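Local coordinates for protein cysteine synthase (Fusobacterium nucleatum subsp. nucleatum, PDB 5Z5C) that probably produces hydrogen sulfide from cysteine as a pyridoxal 5'-phosphate-dependent lyase related to the cysteine synthases, at residues Y43-G47 with I83-M88; P72-T77 with T146-Q151; F152-S158 with D236-L242. All coordinates share one frame; numbering follows the deposited sequence.

Contact 1 is buried and mainly apolar, with no polar bond between its segments. Contacts 2 and 3 are only partly buried; contact 2 is tied by two backbone hydrogen bonds, contact 3 by one. Contacts 1 and 2 share one unit of the fold, because strand 73-76 leads directly into helix 80-91, and Phe85 of that helix packs on Pro149 and Ile73. Contact 2 adds a segment at the edge of the parallel sheet and uses a carboxylate as well as backbone groups. Contact 3 follows it without a break at Gln151-Phe152, and the two meet through Asn154 and Asn157. Contact 3 has several exposed residues, but its Asn157 end approaches the cofactor.

Contact 1 (Y43-G47 with I83-M88); sequences YNLTG and IAFSAM
Thr46 and Ala84 have the nearest pair of CA atoms, 6.2 Å apart, where a type I turn from Asn44 to Gly47 meets the side of helix 80-91. The turn is closed by Gly47 N bonding to Asn44 O. Its two central residues, Leu45 and Thr46, carry the contact. The methyl CG2 of Thr46 presses mainly on Ala87 CB at 3.4 Å, tighter than ordinary van der Waals contact. CB and OG1 meet the CG2 branch of Ile83, with Thr46 CB 3.6 Å from Ile83 CG2. This branch of Ile83 lies opposite its own backbone N, and the two side chains run at a slant to each other. Ile83 lies one helical turn after the cofactor-binding Asn80, and the side chain of Ile83 is about 8 Å from the bound pyridoxal phosphate. Thr46 OG1 stands between its backbone N and carbonyl carbon (chi1 65°), 4.0 Å from Ala84 CA. Its polar partner is Asp51 of helix 50-57, a hydrogen bond outside the two segments. Leu45 reaches the helix with one methyl, CD2, which lies 4.1 Å from Ala87 CB. Leu45 CD2 is also 4.1 Å from Met88 CE. Met88 bends at chi2 and chi3 (50° and 74°); the bends bring CE to Leu45, and the two side chains cross at about a right angle. Ala87 thus touches both turn residues through a single methyl. Beyond the contact, Leu45 also packs on Tyr43 of the second subunit, and Tyr43 of this chain is hydrogen-bonded through OH to Leu16 O of the second subunit. The chemistry is mostly methyl packing, with the one hydroxyl satisfied by a carboxylate. Across these segments the turn appears to be held on the helix by close apolar fit.

Contact 2 (P72-T77 with T146-Q151); sequences PIVEAT and TYLPSQ
Ile73 and Tyr147 face each other in a single parallel bridge, and two backbone bonds close it. Tyr147 N donates to Pro72 O at 2.9 Å, and Val74 N donates to Tyr147 O at 3.0 Å. Pro149 has no N-H to continue the pattern. Pro149 CD instead lies 3.0 Å from Val74 O. The apolar groups pack on two sides of the bridge. Ile73 CG2 meets Pro149 CG at 3.7 Å, the two side chains crossing at about a right angle. On the other side, Val74 CG2 touches Thr146 CG2, while Val74 CB lies near Leu148 CD2. Glu75 takes over the polar link further along the strand. Its chain leaves opposite the backbone N (chi1 180°) and then bends at chi2, and the two carboxylate oxygens take different donors. Glu75 OE1 accepts from Ala76 N at 2.9 Å, on its anti side and somewhat out of plane. Glu75 OE2 accepts from Gln151 N at 3.1 Å through its syn lone pair. The carboxylate is therefore held from both segments, which would fix its rotation. Gln151 crosses Glu75 nearly perpendicularly, with amide and carboxylate planes 33° apart. Gln151 NE2 comes to 3.1 Å from Ala76 O, while its OE1 accepts a hydrogen bond from Thr81. Thr146 OG1 is bonded to Asn143 O and Thr77 OG1 to Gly79 N. Strand 73-76 uses its other edge to pair with strand 96-101. A buried carboxylate accepting two backbone N-H groups is probably ionised. It takes the place of strand pairing beyond Pro149 and is consistent with a role in placing Gln151, whose side chain touches the cofactor-binding Thr189.

Contact 3 (F152-S158 with D236-L242); sequences FSNLYNS and DEFIPDL
Phe152 turns a ring edge to Pro240, with CD1 3.6 Å from Pro240 CB. Phe238 in turn points its own edge at Phe152, CE1 lying 4.3 Å from Phe152 CG. One face of the Phe238 ring is overlain, near its rim, by Pro240 CA. Asp236 OD1 approaches Phe152 CZ obliquely at 3.8 Å, and its carboxylate is turned 42° from the ring. Beside this cluster, Leu242 N donates to Phe152 O at 3.1 Å, somewhat out of the carbonyl plane. Leu242 then spreads its two methyls against the start of helix 155-163. CD1 lies 3.6 Å from Asn157 ND2, and CD2 lies 4.0 Å from Leu155 CD2. Asn154 caps that helix, with OD1 accepting from Tyr156 N. Its ND2 is tied back to Pro149 O. Asn157 ND2 is hydrogen-bonded to Gln151 O and to OG1 of the cofactor-binding Thr189, and the Asn157 side chain is about 5 Å from the cofactor. The contact thus joins the first turn of helix 155-163, which packs on helix 50-57 through Asn157 and Met53, to the loop running from helix 219-222 to strand 252-254.

Contact 1 (Y43-G47 with I83-M88)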
loop_
_atom_site.group_PDB
_atom_site.type_symbol
_atom_site.label_atom_id
_atom_site.label_comp_id
_atom_site.label_asym_id
_atom_site.label_seq_id
_atom_site.Cartn_x
_atom_site.Cartn_y
_atom_site.Cartn_z
ATOM N N TYR B 43 -3.287 4.042 -1.791
ATOM C CA TYR B 43 -4.263 3.058 -2.259
ATOM C C TYR B 43 -4.127 2.828 -3.813
ATOM O O TYR B 43 -5.063 3.077 -4.592
ATOM C CB TYR B 43 -5.682 3.564 -2.010
ATOM C CG TYR B 43 -6.112 3.591 -0.533
ATOM C CD1 TYR B 43 -5.647 4.573 0.334
ATOM C CD2 TYR B 43 -7.021 2.664 -0.038
ATOM C CE1 TYR B 43 -6.053 4.607 1.657
ATOM C CE2 TYR B 43 -7.434 2.696 1.286
ATOM C CZ TYR B 43 -6.945 3.671 2.135
ATOM O OH TYR B 43 -7.363 3.709 3.455
ATOM N N ASN B 44 -2.980 2.338 -4.239
ATOM C CA ASN B 44 -2.575 2.225 -5.614
ATOM C C ASN B 44 -1.727 0.994 -5.725
ATOM O O ASN B 44 -1.225 0.514 -4.720
ATOM C CB ASN B 44 -1.768 3.464 -6.041
ATOM C CG ASN B 44 -2.649 4.551 -6.612
ATOM O OD1 ASN B 44 -3.310 4.320 -7.634
ATOM N ND2 ASN B 44 -2.655 5.744 -5.985
ATOM N N LEU B 45 -1.508 0.512 -6.946
ATOM C CA LEU B 45 -0.762 -0.737 -7.188
ATOM C C LEU B 45 0.505 -0.915 -6.388
ATOM O O LEU B 45 0.687 -1.939 -5.815
ATOM C CB LEU B 45 -0.406 -0.890 -8.692
ATOM C CG LEU B 45 0.310 -2.162 -9.113
ATOM C CD1 LEU B 45 -0.572 -3.386 -8.887
ATOM C CD2 LEU B 45 0.723 -2.070 -10.574
ATOM N N THR B 46 1.423 0.045 -6.429
ATOM C CA THR B 46 2.718 -0.072 -5.746
ATOM C C THR B 46 2.791 0.912 -4.572
ATOM O O THR B 46 3.859 1.156 -4.041
ATOM C CB THR B 46 3.919 0.155 -6.680
ATOM O OG1 THR B 46 3.960 1.504 -7.183
ATOM C CG2 THR B 46 3.947 -0.885 -7.858
ATOM N N GLY B 47 1.661 1.497 -4.204
ATOM C CA GLY B 47 1.588 2.370 -3.014
ATOM C C GLY B 47 1.790 3.861 -3.264
ATOM O O GLY B 47 1.934 4.578 -2.287
ATOM N N ILE B 83 9.657 2.424 -9.288
ATOM C CA ILE B 83 8.827 1.363 -8.723
ATOM C C ILE B 83 7.593 1.159 -9.619
ATOM O O ILE B 83 7.313 0.052 -10.025
ATOM C CB ILE B 83 8.437 1.651 -7.246
ATOM C CG1 ILE B 83 9.669 1.623 -6.328
ATOM C CG2 ILE B 83 7.455 0.615 -6.737
ATOM C CD1 ILE B 83 9.444 2.195 -4.921
ATOM N N ALA B 84 6.925 2.243 -9.974
ATOM C CA ALA B 84 5.684 2.209 -10.744
ATOM C C ALA B 84 5.820 1.694 -12.197
ATOM O O ALA B 84 5.001 0.892 -12.667
ATOM C CB ALA B 84 5.063 3.595 -10.736
ATOM N N PHE B 85 6.847 2.193 -12.910
ATOM C CA PHE B 85 7.134 1.698 -14.243
ATOM C C PHE B 85 7.655 0.271 -14.169
ATOM O O PHE B 85 7.347 -0.514 -15.056
ATOM C CB PHE B 85 8.146 2.594 -15.029
ATOM C CG PHE B 85 7.512 3.816 -15.647
ATOM C CD1 PHE B 85 6.765 3.712 -16.803
ATOM C CD2 PHE B 85 7.585 5.058 -15.013
ATOM C CE1 PHE B 85 6.161 4.829 -17.366
ATOM C CE2 PHE B 85 6.997 6.188 -15.582
ATOM C CZ PHE B 85 6.286 6.071 -16.762
ATOM N N SER B 86 8.469 -0.070 -13.161
ATOM C CA SER B 86 8.931 -1.457 -13.045
ATOM C C SER B 86 7.734 -2.431 -12.981
ATOM O O SER B 86 7.639 -3.389 -13.776
ATOM C CB SER B 86 9.850 -1.654 -11.857
ATOM O OG SER B 86 11.025 -0.877 -12.000
ATOM N N ALA B 87 6.790 -2.143 -12.089
ATOM C CA ALA B 87 5.600 -3.009 -11.942
ATOM C C ALA B 87 4.677 -3.019 -13.161
ATOM O O ALA B 87 4.269 -4.086 -13.619
ATOM C CB ALA B 87 4.801 -2.620 -10.695
ATOM N N MET B 88 4.315 -1.842 -13.662
ATOM C CA MET B 88 3.373 -1.751 -14.786
ATOM C C MET B 88 4.050 -2.202 -16.078
ATOM O O MET B 88 3.426 -2.855 -16.913
ATOM C CB MET B 88 2.776 -0.333 -14.887
ATOM C CG MET B 88 1.609 -0.201 -15.866
ATOM S SD MET B 88 0.255 -1.404 -15.733
ATOM C CE MET B 88 -0.559 -0.836 -14.241
#

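Contact 2 (P72-T77 with T146-Q151)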
loop_
_atom_site.group_PDB
_atom_site.type_symbol
_atom_site.label_atom_id
_atom_site.label_comp_id
_atom_site.label_asym_id
_atom_site.label_seq_id
_atom_site.Cartn_x
_atom_site.Cartn_y
_atom_site.Cartn_z
ATOM N N PRO B 72 11.934 -2.430 -24.482
ATOM C CA PRO B 72 12.374 -2.002 -23.165
ATOM C C PRO B 72 11.892 -0.590 -22.769
ATOM O O PRO B 72 11.925 0.347 -23.583
ATOM C CB PRO B 72 13.902 -2.027 -23.284
ATOM C CG PRO B 72 14.174 -1.801 -24.731
ATOM C CD PRO B 72 13.074 -2.559 -25.422
ATOM N N ILE B 73 11.464 -0.460 -21.511
ATOM C CA ILE B 73 11.145 0.826 -20.915
ATOM C C ILE B 73 12.361 1.225 -20.078
ATOM O O ILE B 73 12.821 0.470 -19.219
ATOM C CB ILE B 73 9.895 0.748 -20.042
ATOM C CG1 ILE B 73 8.688 0.242 -20.865
ATOM C CG2 ILE B 73 9.615 2.109 -19.398
ATOM C CD1 ILE B 73 7.541 -0.284 -20.004
ATOM N N VAL B 74 12.880 2.408 -20.338
ATOM C CA VAL B 74 14.134 2.838 -19.747
ATOM C C VAL B 74 13.987 4.215 -19.107
ATOM O O VAL B 74 13.483 5.114 -19.745
ATOM C CB VAL B 74 15.230 2.914 -20.826
ATOM C CG1 VAL B 74 16.576 3.246 -20.184
ATOM C CG2 VAL B 74 15.303 1.598 -21.594
ATOM N N GLU B 75 14.479 4.378 -17.877
ATOM C CA GLU B 75 14.313 5.644 -17.111
ATOM C C GLU B 75 15.436 5.788 -16.072
ATOM O O GLU B 75 16.171 4.820 -15.774
ATOM C CB GLU B 75 12.904 5.691 -16.477
ATOM C CG GLU B 75 12.488 6.912 -15.626
ATOM C CD GLU B 75 12.529 8.222 -16.392
ATOM O OE1 GLU B 75 13.602 8.563 -16.928
ATOM O OE2 GLU B 75 11.489 8.904 -16.470
ATOM N N ALA B 76 15.621 7.016 -15.601
ATOM C CA ALA B 76 16.560 7.336 -14.524
ATOM C C ALA B 76 15.768 7.859 -13.317
ATOM O O ALA B 76 15.069 8.840 -13.440
ATOM C CB ALA B 76 17.568 8.376 -14.999
ATOM N N THR B 77 15.891 7.171 -12.178
ATOM C CA THR B 77 15.120 7.407 -10.931
ATOM C C THR B 77 15.603 6.376 -9.890
ATOM O O THR B 77 16.166 5.311 -10.236
ATOM C CB THR B 77 13.588 7.265 -11.142
ATOM O OG1 THR B 77 12.898 7.367 -9.890
ATOM C CG2 THR B 77 13.235 5.883 -11.766
ATOM N N THR B 146 13.322 1.304 -27.874
ATOM C CA THR B 146 13.285 1.828 -26.528
ATOM C C THR B 146 12.166 2.852 -26.331
ATOM O O THR B 146 12.061 3.825 -27.094
ATOM C CB THR B 146 14.625 2.496 -26.150
ATOM O OG1 THR B 146 15.641 1.504 -26.040
ATOM C CG2 THR B 146 14.534 3.228 -24.799
ATOM N N TYR B 147 11.339 2.640 -25.308
ATOM C CA TYR B 147 10.517 3.741 -24.807
ATOM C C TYR B 147 11.145 4.432 -23.594
ATOM O O TYR B 147 11.523 3.774 -22.623
ATOM C CB TYR B 147 9.103 3.286 -24.476
ATOM C CG TYR B 147 8.173 4.413 -24.168
ATOM C CD1 TYR B 147 7.632 5.188 -25.185
ATOM C CD2 TYR B 147 7.840 4.725 -22.855
ATOM C CE1 TYR B 147 6.771 6.246 -24.904
ATOM C CE2 TYR B 147 6.983 5.782 -22.562
ATOM C CZ TYR B 147 6.452 6.535 -23.590
ATOM O OH TYR B 147 5.604 7.579 -23.300
ATOM N N LEU B 148 11.228 5.764 -23.676
ATOM C CA LEU B 148 11.741 6.625 -22.611
ATOM C C LEU B 148 10.556 7.342 -21.996
ATOM O O LEU B 148 9.926 8.133 -22.657
ATOM C CB LEU B 148 12.724 7.666 -23.169
ATOM C CG LEU B 148 14.095 7.153 -23.620
ATOM C CD1 LEU B 148 14.828 8.221 -24.432
ATOM C CD2 LEU B 148 14.934 6.709 -22.423
ATOM N N PRO B 149 10.196 7.020 -20.747
ATOM C CA PRO B 149 9.122 7.797 -20.099
ATOM C C PRO B 149 9.370 9.300 -20.000
ATOM O O PRO B 149 8.407 10.062 -20.068
ATOM C CB PRO B 149 9.050 7.178 -18.704
ATOM C CG PRO B 149 9.427 5.748 -18.937
ATOM C CD PRO B 149 10.544 5.827 -19.950
ATOM N N SER B 150 10.634 9.694 -19.812
ATOM C CA SER B 150 11.065 11.105 -19.845
ATOM C C SER B 150 10.244 11.943 -18.852
ATOM O O SER B 150 9.726 13.011 -19.176
ATOM C CB SER B 150 10.953 11.681 -21.269
ATOM O OG SER B 150 11.519 10.780 -22.202
ATOM N N GLN B 151 10.166 11.411 -17.632
ATOM C CA GLN B 151 9.206 11.826 -16.613
ATOM C C GLN B 151 9.285 13.327 -16.376
ATOM O O GLN B 151 8.259 13.959 -16.262
ATOM C CB GLN B 151 9.425 11.046 -15.293
ATOM C CG GLN B 151 10.806 11.267 -14.640
ATOM C CD GLN B 151 10.989 10.535 -13.329
ATOM O OE1 GLN B 151 10.107 10.566 -12.454
ATOM N NE2 GLN B 151 12.141 9.854 -13.189
#

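Contact 3 (F152-S158 with D236-L242)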
loop_
_atom_site.group_PDB
_atom_site.type_symbol
_atom_site.label_atom_id
_atom_site.label_comp_id
_atom_site.label_asym_id
_atom_site.label_seq_id
_atom_site.Cartn_x
_atom_site.Cartn_y
_atom_site.Cartn_z
ATOM N N PHE B 152 10.507 13.864 -16.345
ATOM C CA PHE B 152 10.746 15.288 -16.109
ATOM C C PHE B 152 10.325 16.248 -17.260
ATOM O O PHE B 152 10.229 17.455 -17.040
ATOM C CB PHE B 152 12.221 15.515 -15.728
ATOM C CG PHE B 152 12.581 15.006 -14.353
ATOM C CD1 PHE B 152 12.139 15.669 -13.210
ATOM C CD2 PHE B 152 13.378 13.886 -14.200
ATOM C CE1 PHE B 152 12.464 15.206 -11.937
ATOM C CE2 PHE B 152 13.706 13.420 -12.937
ATOM C CZ PHE B 152 13.244 14.080 -11.802
ATOM N N SER B 153 10.066 15.717 -18.459
ATOM C CA SER B 153 9.630 16.527 -19.617
ATOM C C SER B 153 8.376 16.027 -20.342
ATOM O O SER B 153 7.873 16.729 -21.202
ATOM C CB SER B 153 10.777 16.587 -20.647
ATOM O OG SER B 153 11.227 15.289 -20.997
ATOM N N ASN B 154 7.875 14.831 -20.028
ATOM C CA ASN B 154 6.832 14.197 -20.846
ATOM C C ASN B 154 5.446 14.756 -20.442
ATOM O O ASN B 154 5.044 14.670 -19.283
ATOM C CB ASN B 154 6.923 12.647 -20.696
ATOM C CG ASN B 154 5.989 11.897 -21.625
ATOM O OD1 ASN B 154 5.060 12.472 -22.196
ATOM N ND2 ASN B 154 6.230 10.581 -21.782
ATOM N N LEU B 155 4.730 15.347 -21.404
ATOM C CA LEU B 155 3.364 15.862 -21.169
ATOM C C LEU B 155 2.322 14.827 -20.722
ATOM O O LEU B 155 1.328 15.174 -20.074
ATOM C CB LEU B 155 2.849 16.601 -22.422
ATOM C CG LEU B 155 3.375 18.040 -22.633
ATOM C CD1 LEU B 155 2.737 18.685 -23.862
ATOM C CD2 LEU B 155 3.131 18.905 -21.400
ATOM N N TYR B 156 2.538 13.568 -21.099
ATOM C CA TYR B 156 1.687 12.458 -20.648
ATOM C C TYR B 156 1.625 12.413 -19.088
ATOM O O TYR B 156 0.611 12.035 -18.525
ATOM C CB TYR B 156 2.213 11.120 -21.178
ATOM C CG TYR B 156 2.066 10.934 -22.714
ATOM C CD1 TYR B 156 1.661 11.980 -23.534
ATOM C CD2 TYR B 156 2.346 9.711 -23.308
ATOM C CE1 TYR B 156 1.534 11.808 -24.911
ATOM C CE2 TYR B 156 2.222 9.527 -24.677
ATOM C CZ TYR B 156 1.817 10.579 -25.473
ATOM O OH TYR B 156 1.696 10.390 -26.829
ATOM N N ASN B 157 2.723 12.788 -18.436
ATOM C CA ASN B 157 2.821 12.866 -16.996
ATOM C C ASN B 157 1.794 13.867 -16.404
ATOM O O ASN B 157 0.849 13.455 -15.710
ATOM C CB ASN B 157 4.258 13.186 -16.612
ATOM C CG ASN B 157 4.477 13.273 -15.120
ATOM O OD1 ASN B 157 3.537 13.239 -14.341
ATOM N ND2 ASN B 157 5.730 13.387 -14.716
ATOM N N SER B 158 1.924 15.152 -16.721
ATOM C CA SER B 158 0.953 16.127 -16.270
ATOM C C SER B 158 -0.457 15.778 -16.719
ATOM O O SER B 158 -1.404 15.955 -15.941
ATOM C CB SER B 158 1.319 17.587 -16.682
ATOM O OG SER B 158 1.365 17.749 -18.087
ATOM N N ASP B 236 14.837 17.123 -6.446
ATOM C CA ASP B 236 16.069 16.358 -6.352
ATOM C C ASP B 236 17.132 16.764 -7.394
ATOM O O ASP B 236 18.200 16.141 -7.417
ATOM C CB ASP B 236 15.754 14.864 -6.444
ATOM C CG ASP B 236 15.330 14.431 -7.838
ATOM O OD1 ASP B 236 15.158 15.322 -8.724
ATOM O OD2 ASP B 236 15.157 13.203 -8.050
ATOM N N GLU B 237 16.867 17.776 -8.244
ATOM C CA GLU B 237 17.731 17.990 -9.417
ATOM C C GLU B 237 17.806 19.389 -10.066
ATOM O O GLU B 237 18.902 19.912 -10.245
ATOM C CB GLU B 237 17.399 16.941 -10.500
ATOM C CG GLU B 237 18.620 16.450 -11.271
ATOM C CD GLU B 237 19.527 15.562 -10.435
ATOM O OE1 GLU B 237 19.018 14.604 -9.816
ATOM O OE2 GLU B 237 20.749 15.823 -10.397
ATOM N N PHE B 238 16.674 19.956 -10.464
ATOM C CA PHE B 238 16.614 21.199 -11.277
ATOM C C PHE B 238 15.135 21.474 -11.502
ATOM O O PHE B 238 14.379 20.522 -11.521
ATOM C CB PHE B 238 17.405 21.075 -12.629
ATOM C CG PHE B 238 16.748 20.202 -13.716
ATOM C CD1 PHE B 238 16.069 19.003 -13.393
ATOM C CD2 PHE B 238 16.858 20.554 -15.076
ATOM C CE1 PHE B 238 15.479 18.223 -14.388
ATOM C CE2 PHE B 238 16.274 19.764 -16.072
ATOM C CZ PHE B 238 15.585 18.600 -15.725
ATOM N N ILE B 239 14.688 22.730 -11.618
ATOM C CA ILE B 239 13.263 22.946 -12.001
ATOM C C ILE B 239 13.059 22.084 -13.242
ATOM O O ILE B 239 13.771 22.271 -14.221
ATOM C CB ILE B 239 12.801 24.407 -12.336
ATOM C CG1 ILE B 239 13.946 25.327 -12.751
ATOM C CG2 ILE B 239 12.011 25.027 -11.190
ATOM C CD1 ILE B 239 13.477 26.701 -13.191
ATOM N N PRO B 240 12.154 21.091 -13.187
ATOM C CA PRO B 240 12.043 20.319 -14.411
ATOM C C PRO B 240 11.299 21.086 -15.489
ATOM O O PRO B 240 10.440 21.908 -15.194
ATOM C CB PRO B 240 11.258 19.080 -13.982
ATOM C CG PRO B 240 10.471 19.538 -12.818
ATOM C CD PRO B 240 11.330 20.528 -12.105
ATOM N N ASP B 241 11.664 20.782 -16.720
ATOM C CA ASP B 241 11.026 21.286 -17.930
ATOM C C ASP B 241 9.481 21.312 -17.855
ATOM O O ASP B 241 8.865 22.265 -18.318
ATOM C CB ASP B 241 11.566 20.440 -19.092
ATOM C CG ASP B 241 10.952 20.772 -20.439
ATOM O OD1 ASP B 241 9.709 20.694 -20.564
ATOM O OD2 ASP B 241 11.717 21.025 -21.398
ATOM N N LEU B 242 8.870 20.273 -17.279
ATOM C CA LEU B 242 7.405 20.219 -17.091
ATOM C C LEU B 242 6.830 21.366 -16.281
ATOM O O LEU B 242 5.721 21.815 -16.551
ATOM C CB LEU B 242 6.962 18.923 -16.365
ATOM C CG LEU B 242 6.500 17.699 -17.150
ATOM C CD1 LEU B 242 5.943 16.650 -16.179
ATOM C CD2 LEU B 242 5.449 18.072 -18.195
#